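Local coordinates for protein D-glycero-alpha-D-manno-heptose 7-phosphate kinase (Campylobacter jejuni subsp. jejuni, PDB 4N3O) that catalyses the ATP-dependent phosphorylation of D-glycero-alpha-D-manno-heptose 7-phosphate at C-1, a step toward the GDP-heptose used for capsule polysaccharide, at residues K312-N315 with L316-L320; R280-K283 with L284-N288; R90-K93 with D94-K98. All blocks are in the same frame, centred on the assembly; numbering follows the deposited sequence.

All three contacts are local, each within one helix of this GHMP kinase or at its end. Contacts 1 and 2 lie in the C-terminal family region, on helices 313-320 and 276-287, with centres about 11 Å apart. The helical segments touch: L320 CD2 lies 3.7 Å from L284 CD2, and A319 CB 3.6 Å from N288 ND2, just past helix 276-287. Contact 3, on helix 82-96 of the N-terminal family region, lies across the chain's centre, about 51 Å from contact 1 between centres. Contacts 1 and 2 lie away from the catalytic and nucleotide-binding residues expected by similarity, whereas the R90 side chain of contact 3 is about 10 Å from that of E151, a probable magnesium ligand.

Contact 1 (K312-N315 with L316-L320); sequences KKYN and LIKAL
K313 and I317, one turn apart at the start of helix 313-320, form the close-packed side of this contact. The lysine chain is extended, with CG anti to the backbone N (chi1 176°), and its CG lies 3.8 Å from the CD1 methyl of I317. The same methyl meets CE further along the chain, so the isoleucine tip packs against the aliphatic part of the lysine rather than its ammonium group. I317 CG1 also rests 3.2 Å from the K313 carbonyl oxygen, which accepts the I317 N-H at 2.9 Å in a nearly straight bond. The ammonium group is held elsewhere, by a hydrogen bond to T202 O and a weak one to E199 O.

The other side is looser and more polar. The K318 side chain starts with CG anti to the backbone N and bends at chi3 (70°), which brings NZ back to the side-chain amide of N315. NZ and N315 OD1 are 3.1 Å apart in a hydrogen bond that comes in tilted from the plane of the amide carbonyl; the two side chains run next to each other in the same direction. The Y314 ring approaches K318 obliquely, CE2 lying 4.2 Å from CD, a light apolar touch beside an exposed lysine. K312 occupies the N-cap position, and its carbonyl oxygen receives the L316 N-H at 3.1 Å; the i to i+4 ladder then continues from Y314 to K318 and from N315 to A319.

The L316 and L320 side chains both pack on V203 of strand 202-206. Strand 303-308 receives them through V308 and F306, and helix 276-287 through A285 and L284. The second subunit borders both sides of the first turn, with K313 on Y107, Y314 on D62 and N315 on P61 of that subunit.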
ATOM      1  N   LYS A 312       1.120  -3.460 -19.906  1.00 42.71           N
ATOM      2  CA  LYS A 312       2.519  -3.861 -20.104  1.00 46.60           C
ATOM      3  C   LYS A 312       3.278  -3.863 -18.790  1.00 42.56           C
ATOM      4  O   LYS A 312       4.427  -4.300 -18.729  1.00 39.65           O
ATOM      5  CB  LYS A 312       3.214  -2.844 -20.990  1.00 54.08           C
ATOM      6  CG  LYS A 312       2.643  -2.630 -22.381  1.00 59.35           C
ATOM      7  CD  LYS A 312       3.320  -3.467 -23.437  1.00 70.44           C
ATOM      8  CE  LYS A 312       3.025  -2.866 -24.809  1.00 80.40           C
ATOM      9  NZ  LYS A 312       3.784  -3.524 -25.902  1.00 91.64           N
ATOM     10  N   LYS A 313       2.635  -3.373 -17.737  1.00 39.52           N
ATOM     11  CA  LYS A 313       3.301  -3.221 -16.453  1.00 39.59           C
ATOM     12  C   LYS A 313       3.824  -4.520 -15.870  1.00 39.26           C
ATOM     13  O   LYS A 313       4.893  -4.533 -15.265  1.00 36.14           O
ATOM     14  CB  LYS A 313       2.366  -2.519 -15.468  1.00 38.39           C
ATOM     15  CG  LYS A 313       2.907  -2.382 -14.068  1.00 38.93           C
ATOM     16  CD  LYS A 313       2.051  -1.412 -13.268  1.00 40.73           C
ATOM     17  CE  LYS A 313       2.456  -1.384 -11.813  1.00 42.65           C
ATOM     18  NZ  LYS A 313       1.581  -0.465 -11.037  1.00 44.94           N
ATOM     19  N   TYR A 314       3.087  -5.615 -16.047  1.00 38.18           N
ATOM     20  CA  TYR A 314       3.547  -6.862 -15.457  1.00 37.93           C
ATOM     21  C   TYR A 314       4.872  -7.298 -16.075  1.00 39.70           C
ATOM     22  O   TYR A 314       5.796  -7.677 -15.348  1.00 35.56           O
ATOM     23  CB  TYR A 314       2.522  -7.975 -15.563  1.00 38.36           C
ATOM     24  CG  TYR A 314       3.056  -9.262 -15.007  1.00 39.64           C
ATOM     25  CD1 TYR A 314       3.057  -9.507 -13.640  1.00 41.79           C
ATOM     26  CD2 TYR A 314       3.601 -10.214 -15.839  1.00 41.40           C
ATOM     27  CE1 TYR A 314       3.572 -10.688 -13.122  1.00 43.08           C
ATOM     28  CE2 TYR A 314       4.120 -11.391 -15.335  1.00 44.78           C
ATOM     29  CZ  TYR A 314       4.099 -11.626 -13.974  1.00 46.53           C
ATOM     30  OH  TYR A 314       4.616 -12.818 -13.489  1.00 52.65           O
ATOM     31  N   ASN A 315       4.955  -7.253 -17.411  1.00 40.50           N
ATOM     32  CA  ASN A 315       6.180  -7.634 -18.093  1.00 41.74           C
ATOM     33  C   ASN A 315       7.343  -6.671 -17.746  1.00 37.78           C
ATOM     34  O   ASN A 315       8.469  -7.090 -17.665  1.00 38.61           O
ATOM     35  CB  ASN A 315       5.969  -7.812 -19.613  1.00 45.62           C
ATOM     36  CG  ASN A 315       5.219  -9.117 -19.961  1.00 55.33           C
ATOM     37  OD1 ASN A 315       5.490 -10.189 -19.398  1.00 51.80           O
ATOM     38  ND2 ASN A 315       4.274  -9.028 -20.908  1.00 62.03           N
ATOM     39  N   LEU A 316       7.059  -5.404 -17.527  1.00 36.19           N
ATOM     40  CA  LEU A 316       8.104  -4.466 -17.112  1.00 38.24           C
ATOM     41  C   LEU A 316       8.626  -4.870 -15.731  1.00 36.56           C
ATOM     42  O   LEU A 316       9.827  -4.983 -15.515  1.00 36.33           O
ATOM     43  CB  LEU A 316       7.567  -3.045 -17.087  1.00 36.44           C
ATOM     44  CG  LEU A 316       8.454  -1.954 -16.492  1.00 36.31           C
ATOM     45  CD1 LEU A 316       9.864  -1.991 -17.048  1.00 36.85           C
ATOM     46  CD2 LEU A 316       7.784  -0.611 -16.762  1.00 36.78           C
ATOM     47  N   ILE A 317       7.708  -5.114 -14.808  1.00 38.84           N
ATOM     48  CA  ILE A 317       8.067  -5.542 -13.465  1.00 38.86           C
ATOM     49  C   ILE A 317       8.900  -6.828 -13.533  1.00 40.31           C
ATOM     50  O   ILE A 317       9.918  -6.959 -12.860  1.00 38.85           O
ATOM     51  CB  ILE A 317       6.809  -5.728 -12.607  1.00 37.70           C
ATOM     52  CG1 ILE A 317       6.191  -4.364 -12.319  1.00 39.93           C
ATOM     53  CG2 ILE A 317       7.138  -6.394 -11.289  1.00 38.87           C
ATOM     54  CD1 ILE A 317       4.914  -4.411 -11.513  1.00 39.65           C
ATOM     55  N   LYS A 318       8.487  -7.747 -14.394  1.00 40.48           N
ATOM     56  CA  LYS A 318       9.180  -9.014 -14.548  1.00 43.50           C
ATOM     57  C   LYS A 318      10.635  -8.813 -15.032  1.00 42.39           C
ATOM     58  O   LYS A 318      11.565  -9.467 -14.541  1.00 43.29           O
ATOM     59  CB  LYS A 318       8.388  -9.912 -15.508  1.00 47.28           C
ATOM     60  CG  LYS A 318       8.890 -11.340 -15.620  1.00 51.53           C
ATOM     61  CD  LYS A 318       8.028 -12.183 -16.559  1.00 53.26           C
ATOM     62  CE  LYS A 318       8.192 -11.764 -18.014  1.00 56.38           C
ATOM     63  NZ  LYS A 318       7.371 -12.600 -18.925  1.00 57.25           N
ATOM     64  N   ALA A 319      10.844  -7.921 -15.989  1.00 38.74           N
ATOM     65  CA  ALA A 319      12.206  -7.690 -16.459  1.00 41.58           C
ATOM     66  C   ALA A 319      13.024  -7.046 -15.325  1.00 41.80           C
ATOM     67  O   ALA A 319      14.126  -7.493 -15.020  1.00 42.45           O
ATOM     68  CB  ALA A 319      12.219  -6.833 -17.720  1.00 42.37           C
ATOM     69  N   LEU A 320      12.462  -6.039 -14.664  1.00 41.26           N
ATOM     70  CA  LEU A 320      13.180  -5.383 -13.569  1.00 45.13           C
ATOM     71  C   LEU A 320      13.544  -6.323 -12.400  1.00 47.75           C
ATOM     72  O   LEU A 320      14.642  -6.208 -11.848  1.00 48.41           O
ATOM     73  CB  LEU A 320      12.412  -4.154 -13.057  1.00 44.19           C
ATOM     74  CG  LEU A 320      12.305  -2.948 -14.011  1.00 44.63           C
ATOM     75  CD1 LEU A 320      11.463  -1.878 -13.370  1.00 43.84           C
ATOM     76  CD2 LEU A 320      13.665  -2.359 -14.372  1.00 47.16           C
TER

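Contact 2 (R280-K283 with L284-N288); sequences RIYK and LAIDN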
ATOM      1  N   ARG A 280      21.422   2.166 -18.849  1.00 62.56           N
ATOM      2  CA  ARG A 280      21.106   0.841 -19.331  1.00 61.15           C
ATOM      3  C   ARG A 280      19.746   0.419 -18.753  1.00 58.22           C
ATOM      4  O   ARG A 280      18.939  -0.174 -19.443  1.00 52.52           O
ATOM      5  CB  ARG A 280      22.173  -0.178 -18.923  1.00 66.13           C
ATOM      6  CG  ARG A 280      22.297  -1.328 -19.925  1.00 71.04           C
ATOM      7  CD  ARG A 280      23.012  -2.575 -19.412  1.00 72.10           C
ATOM      8  NE  ARG A 280      22.105  -3.558 -18.789  1.00 75.85           N
ATOM      9  CZ  ARG A 280      21.934  -3.746 -17.479  1.00 70.97           C
ATOM     10  NH1 ARG A 280      22.609  -3.040 -16.593  1.00 73.86           N
ATOM     11  NH2 ARG A 280      21.090  -4.672 -17.052  1.00 67.87           N
ATOM     12  N   ILE A 281      19.499   0.745 -17.481  1.00 56.69           N
ATOM     13  CA  ILE A 281      18.241   0.391 -16.826  1.00 53.09           C
ATOM     14  C   ILE A 281      17.083   1.142 -17.468  1.00 52.58           C
ATOM     15  O   ILE A 281      16.043   0.545 -17.737  1.00 54.79           O
ATOM     16  CB  ILE A 281      18.300   0.627 -15.299  1.00 54.22           C
ATOM     17  CG1 ILE A 281      19.303  -0.338 -14.647  1.00 57.18           C
ATOM     18  CG2 ILE A 281      16.931   0.432 -14.656  1.00 49.28           C
ATOM     19  CD1 ILE A 281      18.921  -1.810 -14.760  1.00 59.41           C
ATOM     20  N   TYR A 282      17.271   2.435 -17.737  1.00 50.99           N
ATOM     21  CA  TYR A 282      16.262   3.248 -18.422  1.00 50.89           C
ATOM     22  C   TYR A 282      15.923   2.596 -19.767  1.00 54.33           C
ATOM     23  O   TYR A 282      14.758   2.364 -20.076  1.00 56.94           O
ATOM     24  CB  TYR A 282      16.786   4.663 -18.649  1.00 54.79           C
ATOM     25  CG  TYR A 282      15.811   5.587 -19.358  1.00 58.21           C
ATOM     26  CD1 TYR A 282      14.835   6.297 -18.646  1.00 54.06           C
ATOM     27  CD2 TYR A 282      15.878   5.769 -20.742  1.00 61.08           C
ATOM     28  CE1 TYR A 282      13.944   7.143 -19.299  1.00 56.47           C
ATOM     29  CE2 TYR A 282      14.994   6.610 -21.404  1.00 62.79           C
ATOM     30  CZ  TYR A 282      14.032   7.296 -20.683  1.00 62.63           C
ATOM     31  OH  TYR A 282      13.160   8.128 -21.355  1.00 65.00           O
ATOM     32  N   LYS A 283      16.955   2.293 -20.547  1.00 57.54           N
ATOM     33  CA  LYS A 283      16.814   1.611 -21.831  1.00 60.81           C
ATOM     34  C   LYS A 283      15.975   0.341 -21.691  1.00 55.01           C
ATOM     35  O   LYS A 283      15.031   0.110 -22.444  1.00 51.13           O
ATOM     36  CB  LYS A 283      18.200   1.210 -22.327  1.00 70.15           C
ATOM     37  CG  LYS A 283      18.236   0.339 -23.575  1.00 81.11           C
ATOM     38  CD  LYS A 283      19.577  -0.395 -23.712  1.00 92.84           C
ATOM     39  CE  LYS A 283      20.808   0.519 -23.672  1.00 95.81           C
ATOM     40  NZ  LYS A 283      20.831   1.535 -24.756  1.00 99.73           N
ATOM     41  N   LEU A 284      16.346  -0.488 -20.729  1.00 52.41           N
ATOM     42  CA  LEU A 284      15.656  -1.746 -20.482  1.00 53.23           C
ATOM     43  C   LEU A 284      14.178  -1.533 -20.154  1.00 49.65           C
ATOM     44  O   LEU A 284      13.331  -2.329 -20.538  1.00 54.00           O
ATOM     45  CB  LEU A 284      16.368  -2.505 -19.357  1.00 56.65           C
ATOM     46  CG  LEU A 284      15.699  -3.710 -18.678  1.00 58.23           C
ATOM     47  CD1 LEU A 284      16.680  -4.389 -17.743  1.00 61.02           C
ATOM     48  CD2 LEU A 284      14.476  -3.308 -17.884  1.00 56.93           C
ATOM     49  N   ALA A 285      13.875  -0.439 -19.472  1.00 46.13           N
ATOM     50  CA  ALA A 285      12.521  -0.147 -19.060  1.00 43.87           C
ATOM     51  C   ALA A 285      11.683   0.324 -20.240  1.00 44.38           C
ATOM     52  O   ALA A 285      10.526  -0.070 -20.381  1.00 42.95           O
ATOM     53  CB  ALA A 285      12.524   0.888 -17.930  1.00 43.42           C
ATOM     54  N   ILE A 286      12.259   1.183 -21.071  1.00 46.56           N
ATOM     55  CA  ILE A 286      11.566   1.668 -22.245  1.00 48.16           C
ATOM     56  C   ILE A 286      11.355   0.486 -23.199  1.00 48.56           C
ATOM     57  O   ILE A 286      10.326   0.370 -23.832  1.00 51.96           O
ATOM     58  CB  ILE A 286      12.357   2.774 -22.964  1.00 51.52           C
ATOM     59  CG1 ILE A 286      12.597   3.985 -22.042  1.00 51.59           C
ATOM     60  CG2 ILE A 286      11.626   3.217 -24.226  1.00 52.34           C
ATOM     61  CD1 ILE A 286      11.347   4.743 -21.661  1.00 50.76           C
ATOM     62  N   ASP A 287      12.327  -0.408 -23.274  1.00 47.90           N
ATOM     63  CA  ASP A 287      12.199  -1.556 -24.164  1.00 49.57           C
ATOM     64  C   ASP A 287      11.036  -2.443 -23.756  1.00 48.48           C
ATOM     65  O   ASP A 287      10.389  -3.057 -24.595  1.00 46.24           O
ATOM     66  CB  ASP A 287      13.509  -2.370 -24.205  1.00 52.26           C
ATOM     67  CG  ASP A 287      14.592  -1.727 -25.102  1.00 54.71           C
ATOM     68  OD1 ASP A 287      14.266  -0.804 -25.884  1.00 57.02           O
ATOM     69  OD2 ASP A 287      15.765  -2.165 -25.035  1.00 56.17           O
ATOM     70  N   ASN A 288      10.739  -2.450 -22.466  1.00 50.79           N
ATOM     71  CA  ASN A 288       9.701  -3.305 -21.911  1.00 47.89           C
ATOM     72  C   ASN A 288       8.382  -2.645 -21.574  1.00 45.62           C
ATOM     73  O   ASN A 288       7.642  -3.157 -20.741  1.00 47.60           O
ATOM     74  CB  ASN A 288      10.249  -3.993 -20.665  1.00 49.41           C
ATOM     75  CG  ASN A 288      11.170  -5.137 -20.993  1.00 50.52           C
ATOM     76  OD1 ASN A 288      10.717  -6.198 -21.403  1.00 54.94           O
ATOM     77  ND2 ASN A 288      12.457  -4.956 -20.749  1.00 52.66           N
TER
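R280 meets L284 one turn on, chiefly through the backbone: its carbonyl oxygen accepts the L284 N-H at 2.9 Å. Its guanidinium end only grazes the leucine, NH2 lying 4.5 Å from CD1, and is instead paired with E277 and E323. I281 likewise contributes its carbonyl oxygen, which takes the A285 N-H, while its side chain turns to M304 of strand 303-308.

Y282 carries the main side-chain contact. With CG anti to the backbone N (chi1 180°), the ring stands out from the helix and turns one face to I286. The isoleucine CG1 sits 3.9 Å from the ring centroid in a CH-pi contact, displaced toward the rim where it comes 3.6 Å from CE2. I286 CD1 reaches further, to 3.8 Å from CZ, so the ethyl branch follows the ring toward the phenol end.

K283 lies beside D287, both side chains pointing the same way. The contact is made by methylene CG, 3.8 Å from D287 OD2; bends at chi3 and chi4 leave NZ 6.3 Å from that oxygen. At the helix end the N288 amide turns back, ND2 donating to L284 O at 2.8 Å.

Chemically, the contact therefore rests on apolar ring packing and main-chain bonds; the exposed charges of K283 and D287 are not in contact, and any attraction between them is probably weak.

Contact 3 (R90-K93 with D94-K98); sequences RIVK and DFTKK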
ATOM      1  N   ARG A  90      13.798  20.343  22.310  1.00 52.91           N
ATOM      2  CA  ARG A  90      12.826  21.351  21.934  1.00 53.76           C
ATOM      3  C   ARG A  90      11.469  21.122  22.617  1.00 54.76           C
ATOM      4  O   ARG A  90      10.812  22.067  23.037  1.00 58.30           O
ATOM      5  CB  ARG A  90      12.698  21.378  20.418  1.00 56.72           C
ATOM      6  CG  ARG A  90      11.854  22.508  19.851  1.00 61.44           C
ATOM      7  CD  ARG A  90      12.492  23.886  19.990  1.00 62.97           C
ATOM      8  NE  ARG A  90      11.637  24.888  19.346  1.00 67.91           N
ATOM      9  CZ  ARG A  90      11.745  25.295  18.082  1.00 69.17           C
ATOM     10  NH1 ARG A  90      12.704  24.830  17.283  1.00 69.37           N
ATOM     11  NH2 ARG A  90      10.889  26.197  17.615  1.00 72.71           N
ATOM     12  N   ILE A  91      11.053  19.868  22.736  1.00 55.00           N
ATOM     13  CA  ILE A  91       9.800  19.546  23.433  1.00 53.15           C
ATOM     14  C   ILE A  91       9.870  19.945  24.908  1.00 53.20           C
ATOM     15  O   ILE A  91       8.859  20.304  25.509  1.00 57.01           O
ATOM     16  CB  ILE A  91       9.477  18.037  23.360  1.00 49.75           C
ATOM     17  CG1 ILE A  91       9.198  17.610  21.916  1.00 48.16           C
ATOM     18  CG2 ILE A  91       8.282  17.706  24.236  1.00 50.54           C
ATOM     19  CD1 ILE A  91       7.992  18.278  21.278  1.00 47.76           C
ATOM     20  N   VAL A  92      11.055  19.861  25.495  1.00 54.59           N
ATOM     21  CA  VAL A  92      11.244  20.238  26.906  1.00 58.25           C
ATOM     22  C   VAL A  92      11.360  21.755  27.110  1.00 58.36           C
ATOM     23  O   VAL A  92      10.828  22.298  28.074  1.00 60.78           O
ATOM     24  CB  VAL A  92      12.511  19.581  27.491  1.00 60.35           C
ATOM     25  CG1 VAL A  92      12.833  20.153  28.863  1.00 63.53           C
ATOM     26  CG2 VAL A  92      12.345  18.073  27.550  1.00 60.30           C
ATOM     27  N   LYS A  93      12.059  22.413  26.193  0.50 59.51           N
ATOM     28  CA  LYS A  93      12.285  23.851  26.252  0.50 61.87           C
ATOM     29  C   LYS A  93      11.002  24.647  26.037  0.50 61.32           C
ATOM     30  O   LYS A  93      10.732  25.604  26.754  0.50 62.40           O
ATOM     31  CB  LYS A  93      13.321  24.239  25.191  0.50 62.74           C
ATOM     32  CG  LYS A  93      13.653  25.722  25.126  0.50 65.07           C
ATOM     33  CD  LYS A  93      14.635  26.026  23.997  0.50 65.99           C
ATOM     34  CE  LYS A  93      14.043  25.686  22.638  0.50 64.68           C
ATOM     35  NZ  LYS A  93      14.971  25.942  21.503  0.50 65.63           N
ATOM     36  N   ASP A  94      10.207  24.229  25.061  1.00 59.66           N
ATOM     37  CA  ASP A  94       8.976  24.937  24.710  1.00 63.43           C
ATOM     38  C   ASP A  94       7.636  24.437  25.273  1.00 64.62           C
ATOM     39  O   ASP A  94       6.643  25.158  25.156  1.00 68.34           O
ATOM     40  CB  ASP A  94       8.886  25.036  23.180  1.00 62.98           C
ATOM     41  CG  ASP A  94      10.008  25.884  22.586  1.00 67.46           C
ATOM     42  OD1 ASP A  94      10.788  26.484  23.361  1.00 68.55           O
ATOM     43  OD2 ASP A  94      10.098  25.966  21.342  1.00 72.71           O
ATOM     44  N   PHE A  95       7.583  23.260  25.902  1.00 63.80           N
ATOM     45  CA  PHE A  95       6.288  22.755  26.408  1.00 62.15           C
ATOM     46  C   PHE A  95       6.260  22.227  27.849  1.00 64.43           C
ATOM     47  O   PHE A  95       5.633  22.833  28.713  1.00 65.84           O
ATOM     48  CB  PHE A  95       5.719  21.691  25.440  1.00 61.19           C
ATOM     49  CG  PHE A  95       5.517  22.202  24.041  1.00 59.09           C
ATOM     50  CD1 PHE A  95       4.457  23.040  23.743  1.00 60.92           C
ATOM     51  CD2 PHE A  95       6.393  21.861  23.027  1.00 61.99           C
ATOM     52  CE1 PHE A  95       4.281  23.539  22.462  1.00 61.91           C
ATOM     53  CE2 PHE A  95       6.219  22.347  21.736  1.00 58.72           C
ATOM     54  CZ  PHE A  95       5.162  23.189  21.457  1.00 60.79           C
ATOM     55  N   THR A  96       6.940  21.108  28.104  1.00 65.13           N
ATOM     56  CA  THR A  96       6.908  20.452  29.426  1.00 64.24           C
ATOM     57  C   THR A  96       7.655  21.103  30.588  1.00 67.43           C
ATOM     58  O   THR A  96       7.307  20.848  31.730  1.00 67.13           O
ATOM     59  CB  THR A  96       7.443  19.011  29.341  1.00 63.45           C
ATOM     60  OG1 THR A  96       8.821  19.023  28.936  1.00 60.67           O
ATOM     61  CG2 THR A  96       6.609  18.189  28.372  1.00 62.11           C
ATOM     62  N   LYS A  97       8.706  21.872  30.299  1.00 71.63           N
ATOM     63  CA  LYS A  97       9.524  22.569  31.323  1.00 77.76           C
ATOM     64  C   LYS A  97      10.199  21.629  32.338  1.00 78.30           C
ATOM     65  O   LYS A  97      10.783  22.088  33.323  1.00 80.93           O
ATOM     66  CB  LYS A  97       8.682  23.599  32.094  1.00 80.18           C
ATOM     67  CG  LYS A  97       7.808  24.489  31.231  1.00 86.09           C
ATOM     68  CD  LYS A  97       8.611  25.215  30.169  1.00 91.35           C
ATOM     69  CE  LYS A  97       7.710  26.016  29.250  1.00 91.28           C
ATOM     70  NZ  LYS A  97       8.520  26.691  28.204  1.00 94.04           N
ATOM     71  N   LYS A  98      10.133  20.329  32.085  1.00 75.24           N
ATOM     72  CA  LYS A  98      10.692  19.338  32.994  1.00 74.02           C
ATOM     73  C   LYS A  98      11.169  18.103  32.210  1.00 70.31           C
ATOM     74  O   LYS A  98      10.790  17.913  31.047  1.00 62.23           O
ATOM     75  CB  LYS A  98       9.624  18.940  34.011  1.00 79.58           C
ATOM     76  CG  LYS A  98       8.345  18.403  33.369  1.00 85.67           C
ATOM     77  CD  LYS A  98       7.251  18.111  34.386  1.00 92.31           C
ATOM     78  CE  LYS A  98       7.608  16.941  35.289  1.00 97.80           C
ATOM     79  NZ  LYS A  98       6.534  16.668  36.284  1.00103.82           N
TER
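D94 reaches back one turn to R90, and its OD2 receives the arginine NE at 2.7 Å in a salt bridge. The carboxylate oxygen lies near the guanidinium plane, but NE meets it from above the carboxylate plane, the two flat groups being turned 77° apart. The bend of R90 at chi2 (70°) swings NE over to the aspartate, while NH2 pairs with E149.

The helix widens over 94-96 into a pi-type turn. F95 N makes only a weak bond to I91 O, and the turn is marked by i to i+5 bonds, a weak one from T96 N to I91 O and another from K97 N to V92 O at 3.1 Å. The F95 ring turns its edge to I91 O, with CD2 4.3 Å from I91 CD1. T96 OG1 lies 3.4 Å from V92 CA, and this hydroxyl donates a hydrogen bond to K98 O. K97, with positive phi, leaves the helix, and its side chain folds back so that NZ bonds K93 O at 2.9 Å. K98 O also borders V92 CG1, at 3.7 Å.

Around this helix end, I91 and T96 meet L134 of helix 118-134, F95 reaches L136 and L138 in the following loop, and R90 lies on L146 and I150 of helix 140-153.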